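PDB 7A9X: RNA-binding protein RMD9, mitochondrial from Saccharomyces cerevisiae S288C, which binds a dodecameric RNA element in the 3'-UTRs of mitochondrial mRNAs and takes part in their processing or stability. Local coordinates for residues Leu481-Ser492 / Arg540-Leu548; Trp40-Asp48 / Ser96-Arg107. All coordinates share one frame; numbering follows the deposited sequence.

Interaction 1 (Leu481-Ser492 / Arg540-Leu548); sequences LSALRDATVVWS and RIELYLKIL. With nucleotides of chain B.
Residues L481-D486 and R540-L548 pack as nearly antiparallel helical segments, with 160° between their directions and 10.3 Å between their axes, and the backbones draw closest where T488, at the N-cap of helix 489-502, meets R540. The guanidinium of R540 lies flat on the indole of W491, the planes 7° apart, and R540 CZ stands 3.5 Å from the centroid of the five-membered ring in a cation-pi contact. The R540 side chain, extended from CG to NE, spans the gap to the indole. From this position R540 NH2 donates to A487 O at 3.2 Å, approaching from above the carbonyl plane, and it also bonds L446 O, while W491 NE1 is held by D450.

Y544 fills the middle of the interface. With its CG anti to the backbone N (chi1 167°), the ring lies between V489 CG2 on one face, 3.7 Å from the ring centroid in a CH-pi contact, and L548 CG, toward the rim, on the other; R485 approaches obliquely, its CB 3.6 Å from Y544 CE1. The Y544 hydroxyl is bonded to Y564 O. T488 OG1 bonds back to L484 O at 3.0 Å and lies against Y544 CB. Farther along, L484 CD2 packs on I547 CG2 at 3.7 Å, and L481 meets L548 through their CD2 methyls.

R485 runs alongside Y544, and bends at chi2 and chi3 bring its guanidinium to U13 of chain B, whose C5 lies over one face. R485 NH1 lies beside OP1 of U13, modelled too close for the bond to be taken at face value, and NH2 pairs with D486 OD1. This antiparallel helix packing, after the last predicted pentatricopeptide repeat and with RNA on one side, is consistent with a continuation of the helical solenoid.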
# COMPACT_ATOMS: atom_id res chain seq x y z
N LEU A 481 9.08 17.25 11.84
CA LEU A 481 9.22 18.67 11.53
C LEU A 481 8.10 19.15 10.61
O LEU A 481 7.68 20.31 10.70
CB LEU A 481 10.58 18.94 10.89
CG LEU A 481 11.81 18.62 11.75
CD1 LEU A 481 13.09 18.90 10.98
CD2 LEU A 481 11.78 19.40 13.05
N SER A 482 7.61 18.28 9.72
CA SER A 482 6.49 18.66 8.86
C SER A 482 5.25 18.98 9.67
O SER A 482 4.47 19.86 9.29
CB SER A 482 6.20 17.54 7.86
OG SER A 482 7.27 17.37 6.94
N ALA A 483 5.05 18.28 10.80
CA ALA A 483 3.90 18.57 11.65
C ALA A 483 4.04 19.93 12.32
O ALA A 483 3.06 20.67 12.45
CB ALA A 483 3.74 17.47 12.70
N LEU A 484 5.25 20.28 12.77
CA LEU A 484 5.46 21.60 13.35
C LEU A 484 5.33 22.69 12.30
O LEU A 484 4.79 23.77 12.57
CB LEU A 484 6.84 21.66 14.02
CG LEU A 484 7.17 22.89 14.86
CD1 LEU A 484 6.31 22.95 16.12
CD2 LEU A 484 8.65 22.89 15.23
N ARG A 485 5.81 22.42 11.08
CA ARG A 485 5.65 23.38 9.99
C ARG A 485 4.18 23.59 9.64
O ARG A 485 3.74 24.72 9.45
CB ARG A 485 6.44 22.92 8.77
CG ARG A 485 6.11 23.66 7.49
CD ARG A 485 5.43 22.73 6.50
NE ARG A 485 6.31 21.64 6.09
CZ ARG A 485 5.90 20.53 5.49
NH1 ARG A 485 6.79 19.60 5.14
NH2 ARG A 485 4.61 20.34 5.24
N ASP A 486 3.41 22.50 9.57
CA ASP A 486 1.99 22.62 9.25
C ASP A 486 1.21 23.37 10.32
O ASP A 486 0.17 23.96 10.01
CB ASP A 486 1.38 21.23 9.04
CG ASP A 486 1.74 20.65 7.69
OD1 ASP A 486 2.34 21.38 6.87
OD2 ASP A 486 1.43 19.46 7.44
N ALA A 487 1.68 23.36 11.56
CA ALA A 487 1.01 24.05 12.65
C ALA A 487 1.43 25.51 12.78
O ALA A 487 0.86 26.23 13.62
CB ALA A 487 1.25 23.32 13.98
N THR A 488 2.40 25.96 11.99
CA THR A 488 2.87 27.34 12.10
C THR A 488 2.89 28.03 10.74
O THR A 488 2.05 28.89 10.46
CB THR A 488 4.27 27.37 12.73
OG1 THR A 488 5.18 26.63 11.91
CG2 THR A 488 4.26 26.77 14.13
N VAL A 489 3.83 27.64 9.88
CA VAL A 489 4.05 28.33 8.62
C VAL A 489 2.83 28.23 7.72
O VAL A 489 2.38 29.22 7.13
CB VAL A 489 5.30 27.77 7.92
CG1 VAL A 489 5.57 28.51 6.61
CG2 VAL A 489 6.50 27.86 8.84
N VAL A 490 2.27 27.02 7.59
CA VAL A 490 1.13 26.82 6.70
C VAL A 490 -0.08 27.60 7.20
O VAL A 490 -0.81 28.21 6.41
CB VAL A 490 0.83 25.32 6.56
CG1 VAL A 490 -0.29 25.09 5.55
CG2 VAL A 490 2.08 24.57 6.14
N TRP A 491 -0.30 27.61 8.52
CA TRP A 491 -1.39 28.39 9.08
C TRP A 491 -1.18 29.88 8.83
O TRP A 491 -2.13 30.59 8.46
CB TRP A 491 -1.53 28.11 10.58
CG TRP A 491 -2.59 28.92 11.27
CD1 TRP A 491 -3.90 28.58 11.47
CD2 TRP A 491 -2.42 30.22 11.86
NE1 TRP A 491 -4.55 29.58 12.14
CE2 TRP A 491 -3.67 30.60 12.39
CE3 TRP A 491 -1.34 31.09 11.99
CZ2 TRP A 491 -3.87 31.81 13.05
CZ3 TRP A 491 -1.54 32.30 12.64
CH2 TRP A 491 -2.79 32.65 13.16
N SER A 492 0.05 30.37 9.01
CA SER A 492 0.32 31.78 8.77
C SER A 492 0.16 32.13 7.30
O SER A 492 -0.45 33.14 6.95
CB SER A 492 1.73 32.13 9.26
OG SER A 492 1.90 31.79 10.62
N ARG A 540 3.47 32.63 15.13
CA ARG A 540 3.82 31.22 15.09
C ARG A 540 5.10 30.95 14.30
O ARG A 540 5.80 29.98 14.60
CB ARG A 540 2.68 30.39 14.50
CG ARG A 540 1.35 30.53 15.21
CD ARG A 540 0.37 29.51 14.67
NE ARG A 540 -0.99 29.71 15.18
CZ ARG A 540 -2.01 28.90 14.93
NH1 ARG A 540 -3.21 29.16 15.43
NH2 ARG A 540 -1.83 27.83 14.17
N ILE A 541 5.40 31.77 13.30
CA ILE A 541 6.59 31.53 12.48
C ILE A 541 7.85 31.74 13.31
O ILE A 541 8.85 31.03 13.13
CB ILE A 541 6.57 32.43 11.23
CG1 ILE A 541 5.40 32.05 10.33
CG2 ILE A 541 7.89 32.33 10.47
CD1 ILE A 541 5.33 32.84 9.05
N GLU A 542 7.83 32.69 14.24
CA GLU A 542 8.98 32.90 15.11
C GLU A 542 9.20 31.71 16.04
O GLU A 542 10.34 31.28 16.25
CB GLU A 542 8.81 34.19 15.92
CG GLU A 542 8.68 35.43 15.05
CD GLU A 542 8.75 36.71 15.85
OE1 GLU A 542 9.40 37.67 15.38
OE2 GLU A 542 8.16 36.75 16.95
N LEU A 543 8.12 31.16 16.60
CA LEU A 543 8.24 29.96 17.41
C LEU A 543 8.74 28.79 16.58
O LEU A 543 9.54 27.97 17.06
CB LEU A 543 6.89 29.62 18.05
CG LEU A 543 6.87 28.36 18.93
CD1 LEU A 543 7.75 28.56 20.15
CD2 LEU A 543 5.45 28.00 19.33
N TYR A 544 8.30 28.70 15.33
CA TYR A 544 8.73 27.62 14.44
C TYR A 544 10.23 27.68 14.19
O TYR A 544 10.93 26.67 14.26
CB TYR A 544 7.95 27.70 13.13
CG TYR A 544 8.49 26.86 12.00
CD1 TYR A 544 8.25 25.49 11.95
CD2 TYR A 544 9.22 27.44 10.97
CE1 TYR A 544 8.74 24.72 10.91
CE2 TYR A 544 9.71 26.68 9.93
CZ TYR A 544 9.46 25.32 9.90
OH TYR A 544 9.95 24.56 8.87
N LEU A 545 10.75 28.88 13.89
CA LEU A 545 12.18 29.02 13.64
C LEU A 545 12.99 28.87 14.92
O LEU A 545 14.17 28.49 14.87
CB LEU A 545 12.47 30.38 13.00
CG LEU A 545 11.95 30.56 11.57
CD1 LEU A 545 12.12 32.00 11.13
CD2 LEU A 545 12.66 29.61 10.62
N LYS A 546 12.39 29.16 16.08
CA LYS A 546 13.10 28.98 17.34
C LYS A 546 13.28 27.50 17.67
O LYS A 546 14.35 27.09 18.12
CB LYS A 546 12.35 29.69 18.46
CG LYS A 546 12.92 29.44 19.84
CD LYS A 546 12.07 30.11 20.91
CE LYS A 546 12.03 31.61 20.71
NZ LYS A 546 11.24 32.27 21.79
N ILE A 547 12.25 26.69 17.43
CA ILE A 547 12.34 25.27 17.72
C ILE A 547 13.28 24.58 16.74
O ILE A 547 14.03 23.67 17.12
CB ILE A 547 10.94 24.63 17.71
CG1 ILE A 547 10.03 25.33 18.72
CG2 ILE A 547 11.03 23.15 18.02
CD1 ILE A 547 8.60 24.85 18.69
N LEU A 548 13.26 25.00 15.47
CA LEU A 548 14.18 24.43 14.49
C LEU A 548 15.62 24.62 14.91
O LEU A 548 16.41 23.67 14.92
CB LEU A 548 13.94 25.07 13.12
CG LEU A 548 12.74 24.61 12.29
CD1 LEU A 548 12.79 25.26 10.93
CD2 LEU A 548 12.72 23.09 12.16
P U B 13 6.08 16.73 3.58
OP1 U B 13 7.14 17.43 4.35
OP2 U B 13 4.66 17.14 3.76
O5' U B 13 6.42 16.84 2.03
C5' U B 13 5.73 16.07 1.07
C4' U B 13 5.90 16.64 -0.31
O4' U B 13 5.21 17.92 -0.39
C3' U B 13 7.34 16.96 -0.71
O3' U B 13 8.02 15.83 -1.23
C2' U B 13 7.17 18.09 -1.72
O2' U B 13 6.85 17.57 -3.00
C1' U B 13 5.95 18.83 -1.17
N1 U B 13 6.31 19.98 -0.32
C2 U B 13 6.90 21.10 -0.89
O2 U B 13 7.16 21.19 -2.08
N3 U B 13 7.18 22.12 -0.01
C4 U B 13 6.94 22.15 1.35
O4 U B 13 7.25 23.14 2.00
C5 U B 13 6.33 20.96 1.86
C6 U B 13 6.04 19.95 1.03
P C B 12 1.40 14.40 6.65
OP1 C B 12 1.31 15.88 6.49
OP2 C B 12 0.51 13.52 5.85
O5' C B 12 2.91 13.98 6.36
C5' C B 12 3.99 14.78 6.84
C4' C B 12 5.25 14.56 6.05
O4' C B 12 5.88 13.32 6.47
C3' C B 12 5.10 14.48 4.53
O3' C B 12 6.18 15.15 3.90
C2' C B 12 5.19 12.98 4.25
O2' C B 12 5.67 12.66 2.96
C1' C B 12 6.16 12.52 5.34
N1 C B 12 5.99 11.11 5.73
C2 C B 12 7.12 10.30 5.84
O2 C B 12 8.24 10.80 5.62
N3 C B 12 6.99 9.01 6.20
C4 C B 12 5.78 8.50 6.44
N4 C B 12 5.70 7.22 6.79
C5 C B 12 4.60 9.30 6.32
C6 C B 12 4.75 10.58 5.97
P U B 14 9.41 15.35 -0.59
OP1 U B 14 9.82 14.12 -1.32
OP2 U B 14 9.27 15.31 0.88
O5' U B 14 10.44 16.51 -0.97
C5' U B 14 10.70 16.84 -2.33
C4' U B 14 11.59 18.06 -2.46
O4' U B 14 10.98 19.17 -1.74
C3' U B 14 13.00 17.91 -1.89
O3' U B 14 13.92 18.65 -2.69
C2' U B 14 12.89 18.56 -0.51
O2' U B 14 14.10 19.05 0.01
C1' U B 14 11.89 19.68 -0.79
N1 U B 14 11.13 20.09 0.40
C2 U B 14 11.40 21.33 0.95
O2 U B 14 12.24 22.09 0.49
N3 U B 14 10.65 21.64 2.06
C4 U B 14 9.69 20.86 2.66
O4 U B 14 9.10 21.28 3.66
C5 U B 14 9.47 19.60 2.03
C6 U B 14 10.18 19.27 0.94

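Interaction 2 (Trp40-Asp48 / Ser96-Arg107); sequences WRHELLSFD and SLRESPDFNAYR. With nucleotides of chain B.
The N-terminal helix 41-48 closes over the turn-rich connection between helices 78-97 and 105-128, and W40, L44, L97 and F47 carry much of the apolar contact. W40, at the N-cap of helix 41-48, lays one face of its indole on S100, with W40 CE3 3.5 Å from S100 CB, while its far rim reaches P101 CD. L97 comes in beside it: the CD2 methyl touches W40 CB and L44 CG, each at 3.7 Å, and CD1 packs against F47 CB.

The deeper end is aromatic. With F47 CG anti to the backbone N (chi1 175°), the ring reaches F103, which turns its edge to the F47 face in a T-shaped pair with centroids 5.0 Å apart and planes at 66°. L44 CD2 meets the F103 ring at its edge, near F103 CD1.

This connection is a compact helix-to-helix linker built from two successive type I turns, L97-S100 and S100-F103. S100 OG accepts from D102 N in an ST turn, and N104 N-caps helix 105-128 through N104 OD1, which takes the R107 N-H at 2.9 Å. L93 and L111, from the two flanking helices, also touch F47.

Polar groups bind the outer parts of the contact. S96 OG lies against E43 OE1, in a hydrogen bond modelled implausibly short. At the other end of helix 41-48, R107, extended from CG to NE, forms a salt bridge with D48: R107 NE reaches the syn lone pair of D48 OD1 at 2.9 Å, and a weak second bond joins R107 NH1 to D48 OD2. L44 CD2 lies over a face of this guanidinium, 3.8 Å from R107 NE. One residue back on helix 105-128, Y106 CE1 comes 3.5 Å from C2 of A3 of chain B, with the adenine at the edge of the tyrosine ring.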
# COMPACT_ATOMS: atom_id res chain seq x y z
N TRP A 40 30.09 -26.46 -12.77
CA TRP A 40 29.37 -25.67 -11.77
C TRP A 40 28.53 -26.56 -10.86
O TRP A 40 27.41 -26.18 -10.49
CB TRP A 40 28.49 -24.63 -12.45
CG TRP A 40 29.21 -23.52 -13.16
CD1 TRP A 40 29.58 -22.32 -12.63
CD2 TRP A 40 29.63 -23.50 -14.53
NE1 TRP A 40 30.21 -21.55 -13.59
CE2 TRP A 40 30.25 -22.26 -14.76
CE3 TRP A 40 29.54 -24.42 -15.58
CZ2 TRP A 40 30.79 -21.91 -16.00
CZ3 TRP A 40 30.07 -24.07 -16.82
CH2 TRP A 40 30.69 -22.82 -17.01
N ARG A 41 29.02 -27.74 -10.49
CA ARG A 41 28.18 -28.70 -9.78
C ARG A 41 27.79 -28.19 -8.40
O ARG A 41 26.61 -28.22 -8.04
CB ARG A 41 28.89 -30.05 -9.66
CG ARG A 41 28.01 -31.12 -9.05
CD ARG A 41 28.72 -32.45 -8.98
NE ARG A 41 27.89 -33.47 -8.35
CZ ARG A 41 28.28 -34.72 -8.12
NH1 ARG A 41 27.45 -35.58 -7.54
NH2 ARG A 41 29.50 -35.11 -8.47
N HIS A 42 28.76 -27.73 -7.61
CA HIS A 42 28.46 -27.31 -6.25
C HIS A 42 27.56 -26.09 -6.23
O HIS A 42 26.68 -25.97 -5.37
CB HIS A 42 29.76 -27.02 -5.48
CG HIS A 42 29.54 -26.42 -4.13
ND1 HIS A 42 29.77 -25.09 -3.86
CD2 HIS A 42 29.10 -26.97 -2.97
CE1 HIS A 42 29.48 -24.84 -2.59
NE2 HIS A 42 29.08 -25.97 -2.03
N GLU A 43 27.75 -25.16 -7.18
CA GLU A 43 26.89 -23.98 -7.23
C GLU A 43 25.49 -24.35 -7.69
O GLU A 43 24.50 -23.76 -7.22
CB GLU A 43 27.51 -22.93 -8.15
CG GLU A 43 28.86 -22.44 -7.68
CD GLU A 43 29.44 -21.39 -8.60
OE1 GLU A 43 28.74 -20.97 -9.54
OE2 GLU A 43 30.60 -20.98 -8.38
N LEU A 44 25.37 -25.30 -8.61
CA LEU A 44 24.05 -25.77 -9.03
C LEU A 44 23.35 -26.53 -7.91
O LEU A 44 22.14 -26.38 -7.71
CB LEU A 44 24.17 -26.65 -10.27
CG LEU A 44 24.44 -25.96 -11.61
CD1 LEU A 44 24.86 -26.98 -12.66
CD2 LEU A 44 23.20 -25.21 -12.08
N LEU A 45 24.10 -27.35 -7.16
CA LEU A 45 23.50 -28.11 -6.08
C LEU A 45 23.02 -27.19 -4.96
O LEU A 45 21.90 -27.36 -4.45
CB LEU A 45 24.49 -29.14 -5.54
CG LEU A 45 24.27 -30.58 -6.00
CD1 LEU A 45 22.93 -31.10 -5.49
CD2 LEU A 45 24.36 -30.71 -7.51
N SER A 46 23.84 -26.22 -4.57
CA SER A 46 23.44 -25.29 -3.52
C SER A 46 22.29 -24.40 -3.96
O SER A 46 21.44 -24.03 -3.14
CB SER A 46 24.64 -24.44 -3.08
OG SER A 46 25.18 -23.72 -4.17
N PHE A 47 22.25 -24.04 -5.25
CA PHE A 47 21.15 -23.23 -5.76
C PHE A 47 19.83 -23.98 -5.63
O PHE A 47 18.82 -23.39 -5.23
CB PHE A 47 21.41 -22.86 -7.22
CG PHE A 47 20.27 -22.12 -7.88
CD1 PHE A 47 19.29 -22.80 -8.59
CD2 PHE A 47 20.19 -20.74 -7.81
CE1 PHE A 47 18.25 -22.12 -9.19
CE2 PHE A 47 19.15 -20.05 -8.42
CZ PHE A 47 18.18 -20.74 -9.11
N ASP A 48 19.82 -25.27 -5.95
CA ASP A 48 18.58 -26.04 -5.86
C ASP A 48 18.12 -26.17 -4.41
O ASP A 48 16.92 -26.07 -4.13
CB ASP A 48 18.78 -27.42 -6.48
CG ASP A 48 18.95 -27.36 -7.99
OD1 ASP A 48 19.02 -26.23 -8.53
OD2 ASP A 48 19.02 -28.43 -8.63
N SER A 96 26.58 -16.25 -11.25
CA SER A 96 27.61 -17.22 -11.59
C SER A 96 27.05 -18.37 -12.43
O SER A 96 27.72 -18.85 -13.35
CB SER A 96 28.24 -17.78 -10.31
OG SER A 96 29.10 -18.87 -10.60
N LEU A 97 25.84 -18.82 -12.12
CA LEU A 97 25.26 -19.98 -12.79
C LEU A 97 24.62 -19.64 -14.13
O LEU A 97 24.26 -20.56 -14.87
CB LEU A 97 24.24 -20.65 -11.89
CG LEU A 97 24.81 -21.44 -10.71
CD1 LEU A 97 23.68 -22.02 -9.87
CD2 LEU A 97 25.73 -22.54 -11.21
N ARG A 98 24.45 -18.36 -14.46
CA ARG A 98 23.87 -18.01 -15.75
C ARG A 98 24.82 -18.31 -16.90
O ARG A 98 24.37 -18.39 -18.05
CB ARG A 98 23.47 -16.53 -15.78
CG ARG A 98 24.59 -15.55 -15.49
CD ARG A 98 24.12 -14.12 -15.74
NE ARG A 98 25.07 -13.12 -15.26
CZ ARG A 98 24.88 -11.81 -15.38
NH1 ARG A 98 25.79 -10.97 -14.91
NH2 ARG A 98 23.79 -11.34 -15.96
N GLU A 99 26.11 -18.49 -16.62
CA GLU A 99 27.06 -18.92 -17.64
C GLU A 99 27.05 -20.43 -17.84
O GLU A 99 27.55 -20.91 -18.86
CB GLU A 99 28.47 -18.46 -17.27
CG GLU A 99 28.62 -16.96 -17.15
CD GLU A 99 28.39 -16.25 -18.47
OE1 GLU A 99 28.71 -16.83 -19.53
OE2 GLU A 99 27.89 -15.10 -18.44
N SER A 100 26.50 -21.17 -16.88
CA SER A 100 26.45 -22.62 -17.01
C SER A 100 25.36 -23.03 -17.99
O SER A 100 24.29 -22.41 -18.04
CB SER A 100 26.19 -23.26 -15.64
OG SER A 100 25.99 -24.66 -15.77
N PRO A 101 25.59 -24.08 -18.79
CA PRO A 101 24.52 -24.57 -19.67
C PRO A 101 23.47 -25.38 -18.94
O PRO A 101 22.33 -25.46 -19.43
CB PRO A 101 25.28 -25.44 -20.68
CG PRO A 101 26.47 -25.93 -19.92
CD PRO A 101 26.85 -24.81 -18.98
N ASP A 102 23.80 -25.99 -17.80
CA ASP A 102 22.84 -26.76 -17.02
C ASP A 102 21.90 -25.88 -16.20
O ASP A 102 21.15 -26.39 -15.37
CB ASP A 102 23.58 -27.72 -16.09
CG ASP A 102 24.39 -28.75 -16.84
OD1 ASP A 102 24.32 -28.76 -18.09
OD2 ASP A 102 25.09 -29.56 -16.19
N PHE A 103 21.93 -24.56 -16.42
CA PHE A 103 21.01 -23.64 -15.76
C PHE A 103 19.72 -23.56 -16.57
O PHE A 103 19.41 -22.57 -17.24
CB PHE A 103 21.67 -22.28 -15.58
CG PHE A 103 21.16 -21.51 -14.39
CD1 PHE A 103 21.22 -22.06 -13.12
CD2 PHE A 103 20.63 -20.25 -14.55
CE1 PHE A 103 20.75 -21.36 -12.03
CE2 PHE A 103 20.16 -19.54 -13.46
CZ PHE A 103 20.22 -20.09 -12.20
N ASN A 104 18.96 -24.65 -16.50
CA ASN A 104 17.79 -24.85 -17.34
C ASN A 104 16.70 -23.81 -17.04
O ASN A 104 16.81 -22.99 -16.12
CB ASN A 104 17.24 -26.26 -17.15
CG ASN A 104 16.99 -26.61 -15.69
OD1 ASN A 104 17.11 -25.76 -14.81
ND2 ASN A 104 16.65 -27.86 -15.43
N ALA A 105 15.64 -23.86 -17.84
CA ALA A 105 14.52 -22.95 -17.63
C ALA A 105 13.83 -23.21 -16.30
O ALA A 105 13.22 -22.29 -15.73
CB ALA A 105 13.52 -23.08 -18.78
N TYR A 106 13.90 -24.44 -15.79
CA TYR A 106 13.28 -24.76 -14.51
C TYR A 106 13.94 -24.00 -13.37
O TYR A 106 13.25 -23.38 -12.54
CB TYR A 106 13.35 -26.27 -14.27
CG TYR A 106 12.71 -26.72 -12.98
CD1 TYR A 106 11.34 -26.91 -12.89
CD2 TYR A 106 13.48 -26.98 -11.85
CE1 TYR A 106 10.75 -27.33 -11.71
CE2 TYR A 106 12.90 -27.40 -10.66
CZ TYR A 106 11.53 -27.57 -10.61
OH TYR A 106 10.94 -27.99 -9.43
N ARG A 107 15.27 -24.02 -13.31
CA ARG A 107 15.98 -23.33 -12.23
C ARG A 107 15.73 -21.83 -12.27
O ARG A 107 15.53 -21.20 -11.22
CB ARG A 107 17.47 -23.63 -12.30
CG ARG A 107 17.84 -25.03 -11.82
CD ARG A 107 19.34 -25.26 -11.87
NE ARG A 107 19.70 -26.58 -11.37
CZ ARG A 107 19.77 -27.67 -12.13
NH1 ARG A 107 20.10 -28.84 -11.58
NH2 ARG A 107 19.51 -27.60 -13.42
P A B 3 -0.97 -24.19 -12.79
OP1 A B 3 -2.11 -23.46 -12.18
OP2 A B 3 -0.39 -23.70 -14.07
O5' A B 3 0.21 -24.24 -11.72
C5' A B 3 -0.03 -24.68 -10.40
C4' A B 3 1.26 -24.87 -9.65
O4' A B 3 2.04 -25.91 -10.29
C3' A B 3 2.18 -23.67 -9.61
O3' A B 3 1.82 -22.74 -8.60
C2' A B 3 3.56 -24.30 -9.41
O2' A B 3 3.76 -24.64 -8.04
C1' A B 3 3.42 -25.60 -10.21
N9 A B 3 3.95 -25.47 -11.58
C8 A B 3 3.28 -25.07 -12.71
N7 A B 3 4.02 -25.06 -13.79
C5 A B 3 5.27 -25.47 -13.34
C6 A B 3 6.50 -25.66 -14.00
N6 A B 3 6.68 -25.46 -15.30
N1 A B 3 7.55 -26.08 -13.25
C2 A B 3 7.37 -26.28 -11.94
N3 A B 3 6.26 -26.14 -11.21
C4 A B 3 5.24 -25.72 -11.98

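In the fold
The two interactions sit toward opposite ends of a curved, helical chain, their centres about 58 Å apart and their nearest atoms about 40 Å apart, on opposite sides of the chain's centre. They share no helix: residues 40-107 come well before residues 481-548 in sequence, and the eight predicted pentatricopeptide repeats span residues 166-471. Interaction 2 joins helix 41-48 to helices 78-97 and 105-128 ahead of the repeats; interaction 1 joins helices 478-486 and 489-502 to helix 540-551 beyond them. Interaction 2 lies near A3 and interaction 1 near U13 and U14 of chain B, so protein both before and after the repeats lies beside the RNA.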